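PDB 3SGH: SusD homolog from Bacteroides thetaiotaomicron, which probably binds glycans at the cell surface as the SusD-like outer membrane lipoprotein of a Bacteroides sugar-uptake system. Local coordinates for residues S118-I123 with A135-E140; D361-D366 with I393-E398. All coordinates share one frame; numbering follows the deposited sequence. Where two conformers were deposited one is given.

Overall arrangement
Two helix-to-helix connections in one SusD-like alpha-alpha superhelix illustrate how a chain whose regular structure is almost all helix secures its loops. Contact 1 (118-123 with 135-140) ties the end of helix 100-120 to the entry of helix 140-162, and every residue that touches there is buried. Contact 2 (361-366 with 393-398) joins the end of helix 360-364 to the loop before helix 403-417 and is only partly buried. They follow one another along the chain and lie on opposite sides of its centre, with their own centres 40 Å apart and nearest atoms about 23 Å apart. Each rests on one direct backbone hydrogen bond between its segments, supplemented by side-chain packing and bridging water.

Contact 1. Residues S118-I123 with A135-E140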
loop_
_atom_site.group_PDB
_atom_site.type_symbol
_atom_site.label_atom_id
_atom_site.label_comp_id
_atom_site.label_asym_id
_atom_site.label_seq_id
_atom_site.Cartn_x
_atom_site.Cartn_y
_atom_site.Cartn_z
ATOM N N SER A 118 -1.092 -9.835 -2.143
ATOM C CA SER A 118 -0.058 -8.949 -2.717
ATOM C C SER A 118 1.300 -9.063 -2.002
ATOM O O SER A 118 2.319 -8.623 -2.529
ATOM C CB SER A 118 -0.548 -7.517 -2.728
ATOM O OG SER A 118 -1.689 -7.406 -3.581
ATOM N N LEU A 119 1.297 -9.638 -0.800
ATOM C CA LEU A 119 2.504 -9.945 -0.065
ATOM C C LEU A 119 3.066 -11.342 -0.408
ATOM O O LEU A 119 4.233 -11.452 -0.764
ATOM C CB LEU A 119 2.222 -9.853 1.445
ATOM C CG LEU A 119 2.041 -8.435 1.999
ATOM C CD1 LEU A 119 1.450 -8.411 3.428
ATOM C CD2 LEU A 119 3.416 -7.656 2.004
ATOM N N GLN A 120 2.278 -12.406 -0.202
ATOM C CA GLN A 120 2.806 -13.761 -0.246
ATOM C C GLN A 120 2.350 -14.599 -1.426
ATOM O O GLN A 120 2.965 -15.605 -1.731
ATOM C CB GLN A 120 2.481 -14.527 1.050
ATOM C CG GLN A 120 1.056 -14.874 1.263
ATOM C CD GLN A 120 0.906 -15.809 2.443
ATOM O OE1 GLN A 120 1.303 -15.473 3.542
ATOM N NE2 GLN A 120 0.403 -17.014 2.200
ATOM N N GLY A 121 1.293 -14.177 -2.099
ATOM C CA GLY A 121 0.764 -14.930 -3.230
ATOM C C GLY A 121 -0.389 -15.829 -2.824
ATOM O O GLY A 121 -1.387 -15.335 -2.271
ATOM N N PRO A 122 -0.266 -17.158 -3.065
ATOM C CA PRO A 122 -1.377 -18.023 -2.656
ATOM C C PRO A 122 -1.759 -17.841 -1.178
ATOM O O PRO A 122 -0.898 -17.713 -0.322
ATOM C CB PRO A 122 -0.820 -19.436 -2.874
ATOM C CG PRO A 122 0.164 -19.311 -3.923
ATOM C CD PRO A 122 0.811 -17.935 -3.707
ATOM N N ILE A 123 -3.057 -17.869 -0.909
ATOM C CA ILE A 123 -3.574 -17.914 0.447
ATOM C C ILE A 123 -4.799 -18.805 0.443
ATOM O O ILE A 123 -5.456 -18.937 -0.569
ATOM C CB ILE A 123 -4.000 -16.507 0.926
ATOM C CG1 ILE A 123 -5.056 -15.892 -0.005
ATOM C CG2 ILE A 123 -2.771 -15.543 1.152
ATOM C CD1 ILE A 123 -5.707 -14.594 0.524
ATOM N N ALA A 135 -7.000 -25.393 5.966
ATOM C CA ALA A 135 -7.667 -25.027 4.721
ATOM C C ALA A 135 -6.698 -25.126 3.560
ATOM O O ALA A 135 -5.588 -24.613 3.634
ATOM C CB ALA A 135 -8.220 -23.592 4.780
ATOM N N PRO A 136 -7.136 -25.721 2.453
ATOM C CA PRO A 136 -6.357 -25.619 1.223
ATOM C C PRO A 136 -6.148 -24.200 0.727
ATOM O O PRO A 136 -6.971 -23.276 0.979
ATOM C CB PRO A 136 -7.192 -26.425 0.206
ATOM C CG PRO A 136 -7.928 -27.390 1.037
ATOM C CD PRO A 136 -8.294 -26.612 2.284
ATOM N N TYR A 137 -5.025 -24.019 0.043
ATOM C CA TYR A 137 -4.677 -22.716 -0.525
ATOM C C TYR A 137 -5.341 -22.560 -1.886
ATOM O O TYR A 137 -5.430 -23.508 -2.633
ATOM C CB TYR A 137 -3.154 -22.552 -0.676
ATOM C CG TYR A 137 -2.421 -22.178 0.618
ATOM C CD1 TYR A 137 -2.603 -22.914 1.802
ATOM C CD2 TYR A 137 -1.565 -21.074 0.666
ATOM C CE1 TYR A 137 -1.929 -22.563 2.982
ATOM C CE2 TYR A 137 -0.901 -20.733 1.842
ATOM C CZ TYR A 137 -1.085 -21.502 2.996
ATOM O OH TYR A 137 -0.444 -21.179 4.175
ATOM N N ASP A 138 -5.813 -21.347 -2.189
ATOM C CA ASP A 138 -6.147 -20.966 -3.580
ATOM C C ASP A 138 -4.844 -20.534 -4.293
ATOM O O ASP A 138 -3.989 -19.851 -3.698
ATOM C CB ASP A 138 -7.076 -19.753 -3.618
ATOM C CG ASP A 138 -8.484 -20.038 -3.077
ATOM O OD1 ASP A 138 -8.867 -21.199 -2.939
ATOM O OD2 ASP A 138 -9.190 -19.048 -2.777
ATOM N N ASN A 139 -4.688 -20.877 -5.568
ATOM C CA ASN A 139 -3.615 -20.236 -6.314
ATOM C C ASN A 139 -3.996 -18.777 -6.553
ATOM O O ASN A 139 -5.115 -18.361 -6.249
ATOM C CB ASN A 139 -3.251 -21.012 -7.577
ATOM C CG ASN A 139 -4.323 -20.992 -8.642
ATOM O OD1 ASN A 139 -5.234 -20.195 -8.624
ATOM N ND2 ASN A 139 -4.203 -21.890 -9.575
ATOM N N GLU A 140 -3.046 -17.977 -7.012
ATOM C CA GLU A 140 -3.268 -16.554 -7.074
ATOM C C GLU A 140 -4.389 -16.205 -8.057
ATOM O O GLU A 140 -5.261 -15.421 -7.730
ATOM C CB GLU A 140 -1.978 -15.827 -7.385
ATOM C CG GLU A 140 -0.960 -15.906 -6.217
ATOM C CD GLU A 140 0.432 -15.496 -6.657
ATOM O OE1 GLU A 140 0.651 -14.270 -6.713
ATOM O OE2 GLU A 140 1.295 -16.378 -6.960
HETATM O O HOH W 1 1.405 -18.796 4.773
#
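The connection between two successive helices of the SusD-like alpha-alpha superhelix is drawn together here, where G121, P122 and I123, just past helix 100-120, meet Y137, D138 and E140 at the entry to helix 140-162. G121 leaves the helix with positive phi, a backbone turn suited to glycine, and the side chain of E140 packs against this bend. E140 CG comes 3.4 Å from G121 C, and its carboxylate lies against G121 CA and P122 CD; OE1 is hydrogen-bonded to W490 N beyond the contact. On the next residue P122 CB lies 3.3 Å from D138 O and, in the plane of the Y137 ring, faces its CD2 edge. The two segments are joined directly by D138 N, which donates to I123 O over 2.9 Å from above the carbonyl plane, at an N-H...O angle of 150°. The Y137 ring approaches P122 O with its CD2-CE2 edge, while F459 meets the ring edge-to-face and W77 and helix 468-477 add further packing. That same P122 O takes a nearly straight bond from Q120 NE2, 2.9 Å long, with the oxygen close to the Q120 amide plane. With CG between the backbone N and the carbonyl carbon (chi1 69°) and the chain extended beyond it, the Q120 amide is carried to the P122 carbonyl. Amide and tyrosine ring planes are only 16° apart, and the amide nitrogen, Q120 NE2, stands at the ring edge, 4.0 Å from Y137 CE2. Y137 OH, bonded to E463 OE1, also accepts a hydrogen bond from a water 3.1 Å away, which in turn accepts one from Q120 NE2 (3.3 Å).

Contact 2. Residues D361-D366 with I393-E398; sequences DDYLAD and ITIKWE
I395 sets its CD1 methyl over one face of the Y363 ring, a CH-pi contact 3.7 Å from the centroid and 21° off the normal. The two side chains cross at about a right angle, and the methyl sits off-centre, nearest CE1 and CZ. The other branch, CG2, lies anti to the backbone N of I395 and reaches Y363 O at 3.3 Å and the CD2-CE2 side of the ring. D366 crosses I395 obliquely, its CB 3.9 Å from CD1, while OD2 bonds to S369 OG. The Y363 hydroxyl is hydrogen-bonded to Q413 NE2, which ties the ring to helix 403-417. An alanine at Y363 would probably open a gap beneath the I395 methyl and leave Q413 without its hydroxyl partner. Beside this packing K396 N donates to D366 O over 3.0 Å, from above the carbonyl plane. One water links D366 O with I395 N; another, donating to L364 O at 2.8 Å, accepts from W397 N. K396 CA adds a CA-H...O contact to L364 O. Carbonyls at and just beyond the C-terminal end of helix 360-364, met by a loop N-H and two bridging waters, join that helix to the irregular segment leading to helix 403-417 of the alpha-alpha superhelix.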
loop_
_atom_site.group_PDB
_atom_site.type_symbol
_atom_site.label_atom_id
_atom_site.label_comp_id
_atom_site.label_asym_id
_atom_site.label_seq_id
_atom_site.Cartn_x
_atom_site.Cartn_y
_atom_site.Cartn_z
ATOM N N ASP A 361 -0.937 24.543 -9.701
ATOM C CA ASP A 361 -0.882 25.096 -11.063
ATOM C C ASP A 361 0.547 25.239 -11.507
ATOM O O ASP A 361 0.947 24.747 -12.557
ATOM C CB ASP A 361 -1.520 26.502 -11.128
ATOM C CG ASP A 361 -3.019 26.470 -11.388
ATOM O OD1 ASP A 361 -3.637 25.389 -11.403
ATOM O OD2 ASP A 361 -3.586 27.574 -11.561
ATOM N N ASP A 362 1.339 25.901 -10.678
ATOM C CA ASP A 362 2.706 26.172 -11.042
ATOM C C ASP A 362 3.543 24.893 -10.954
ATOM O O ASP A 362 4.422 24.671 -11.776
ATOM C CB ASP A 362 3.290 27.313 -10.187
ATOM C CG ASP A 362 2.722 28.706 -10.558
ATOM O OD1 ASP A 362 1.881 28.865 -11.500
ATOM O OD2 ASP A 362 3.134 29.661 -9.863
ATOM N N TYR A 363 3.222 24.014 -9.999
ATOM C CA TYR A 363 3.846 22.689 -9.959
ATOM C C TYR A 363 3.630 21.915 -11.257
ATOM O O TYR A 363 4.556 21.302 -11.799
ATOM C CB TYR A 363 3.255 21.881 -8.779
ATOM C CG TYR A 363 3.935 20.575 -8.472
ATOM C CD1 TYR A 363 5.132 20.543 -7.760
ATOM C CD2 TYR A 363 3.389 19.360 -8.866
ATOM C CE1 TYR A 363 5.756 19.334 -7.485
ATOM C CE2 TYR A 363 3.988 18.170 -8.565
ATOM C CZ TYR A 363 5.163 18.146 -7.893
ATOM O OH TYR A 363 5.722 16.908 -7.618
ATOM N N LEU A 364 2.399 21.916 -11.759
ATOM C CA LEU A 364 2.054 21.144 -12.928
ATOM C C LEU A 364 2.643 21.740 -14.205
ATOM O O LEU A 364 2.579 21.094 -15.273
ATOM C CB LEU A 364 0.525 21.037 -13.069
ATOM C CG LEU A 364 -0.136 19.991 -12.151
ATOM C CD1 LEU A 364 -1.674 20.111 -12.155
ATOM C CD2 LEU A 364 0.261 18.608 -12.601
ATOM N N ALA A 365 3.117 22.974 -14.112
ATOM C CA ALA A 365 3.772 23.671 -15.223
ATOM C C ALA A 365 5.290 23.452 -15.212
ATOM O O ALA A 365 6.002 23.987 -16.096
ATOM C CB ALA A 365 3.479 25.178 -15.158
ATOM N N ASP A 366 5.796 22.690 -14.249
ATOM C CA ASP A 366 7.238 22.484 -14.113
ATOM C C ASP A 366 7.749 21.441 -15.100
ATOM O O ASP A 366 7.540 20.244 -14.924
ATOM C CB ASP A 366 7.597 22.090 -12.678
ATOM C CG ASP A 366 9.092 22.007 -12.446
ATOM O OD1 ASP A 366 9.859 21.707 -13.385
ATOM O OD2 ASP A 366 9.520 22.192 -11.277
ATOM N N ILE A 393 12.296 11.739 -14.597
ATOM C CA ILE A 393 10.945 12.114 -15.017
ATOM C C ILE A 393 10.545 13.479 -14.462
ATOM O O ILE A 393 10.676 13.759 -13.268
ATOM C CB ILE A 393 9.903 10.980 -14.704
ATOM C CG1 ILE A 393 8.706 11.009 -15.657
ATOM C CG2 ILE A 393 9.460 11.003 -13.243
ATOM C CD1 ILE A 393 9.048 10.650 -17.171
ATOM N N THR A 394 10.039 14.340 -15.339
ATOM C CA THR A 394 9.613 15.664 -14.964
ATOM C C THR A 394 8.114 15.685 -14.711
ATOM O O THR A 394 7.410 14.740 -15.035
ATOM C CB THR A 394 9.978 16.681 -16.094
ATOM O OG1 THR A 394 9.388 16.251 -17.326
ATOM C CG2 THR A 394 11.498 16.780 -16.243
ATOM N N ILE A 395 7.611 16.779 -14.147
ATOM C CA ILE A 395 6.217 16.846 -13.717
ATOM C C ILE A 395 5.207 17.169 -14.804
ATOM O O ILE A 395 4.189 16.477 -14.951
ATOM C CB ILE A 395 6.053 17.907 -12.611
ATOM C CG1 ILE A 395 6.960 17.593 -11.385
ATOM C CG2 ILE A 395 4.535 18.055 -12.188
ATOM C CD1 ILE A 395 7.332 18.840 -10.590
ATOM N N LYS A 396 5.479 18.229 -15.575
ATOM C CA LYS A 396 4.530 18.688 -16.602
ATOM C C LYS A 396 4.205 17.578 -17.582
ATOM O O LYS A 396 5.106 16.916 -18.108
ATOM C CB LYS A 396 5.083 19.886 -17.387
ATOM C CG LYS A 396 4.134 20.486 -18.453
ATOM C CD LYS A 396 4.918 20.897 -19.703
ATOM C CE LYS A 396 4.247 22.024 -20.492
ATOM N NZ LYS A 396 2.787 21.803 -20.765
ATOM N N TRP A 397 2.923 17.391 -17.830
ATOM C CA TRP A 397 2.448 16.419 -18.795
ATOM C C TRP A 397 2.924 16.772 -20.204
ATOM O O TRP A 397 2.863 17.936 -20.615
ATOM C CB TRP A 397 0.937 16.317 -18.800
ATOM C CG TRP A 397 0.504 15.158 -19.624
ATOM C CD1 TRP A 397 0.106 15.174 -20.928
ATOM C CD2 TRP A 397 0.493 13.792 -19.218
ATOM N NE1 TRP A 397 -0.169 13.900 -21.347
ATOM C CE2 TRP A 397 0.060 13.035 -20.308
ATOM C CE3 TRP A 397 0.789 13.135 -18.023
ATOM C CZ2 TRP A 397 -0.064 11.667 -20.244
ATOM C CZ3 TRP A 397 0.660 11.788 -17.966
ATOM C CH2 TRP A 397 0.243 11.062 -19.061
ATOM N N GLU A 398 3.422 15.752 -20.891
ATOM C CA GLU A 398 3.906 15.874 -22.255
ATOM C C GLU A 398 3.135 14.907 -23.155
ATOM O O GLU A 398 3.314 13.702 -23.056
ATOM C CB GLU A 398 5.396 15.563 -22.285
ATOM C CG GLU A 398 6.212 16.391 -21.290
ATOM C CD GLU A 398 7.701 16.273 -21.491
ATOM O OE1 GLU A 398 8.193 15.123 -21.539
ATOM O OE2 GLU A 398 8.375 17.330 -21.564
HETATM O O HOH W 2 0.887 19.128 -16.313
HETATM O O HOH W 3 9.478 18.648 -13.337
#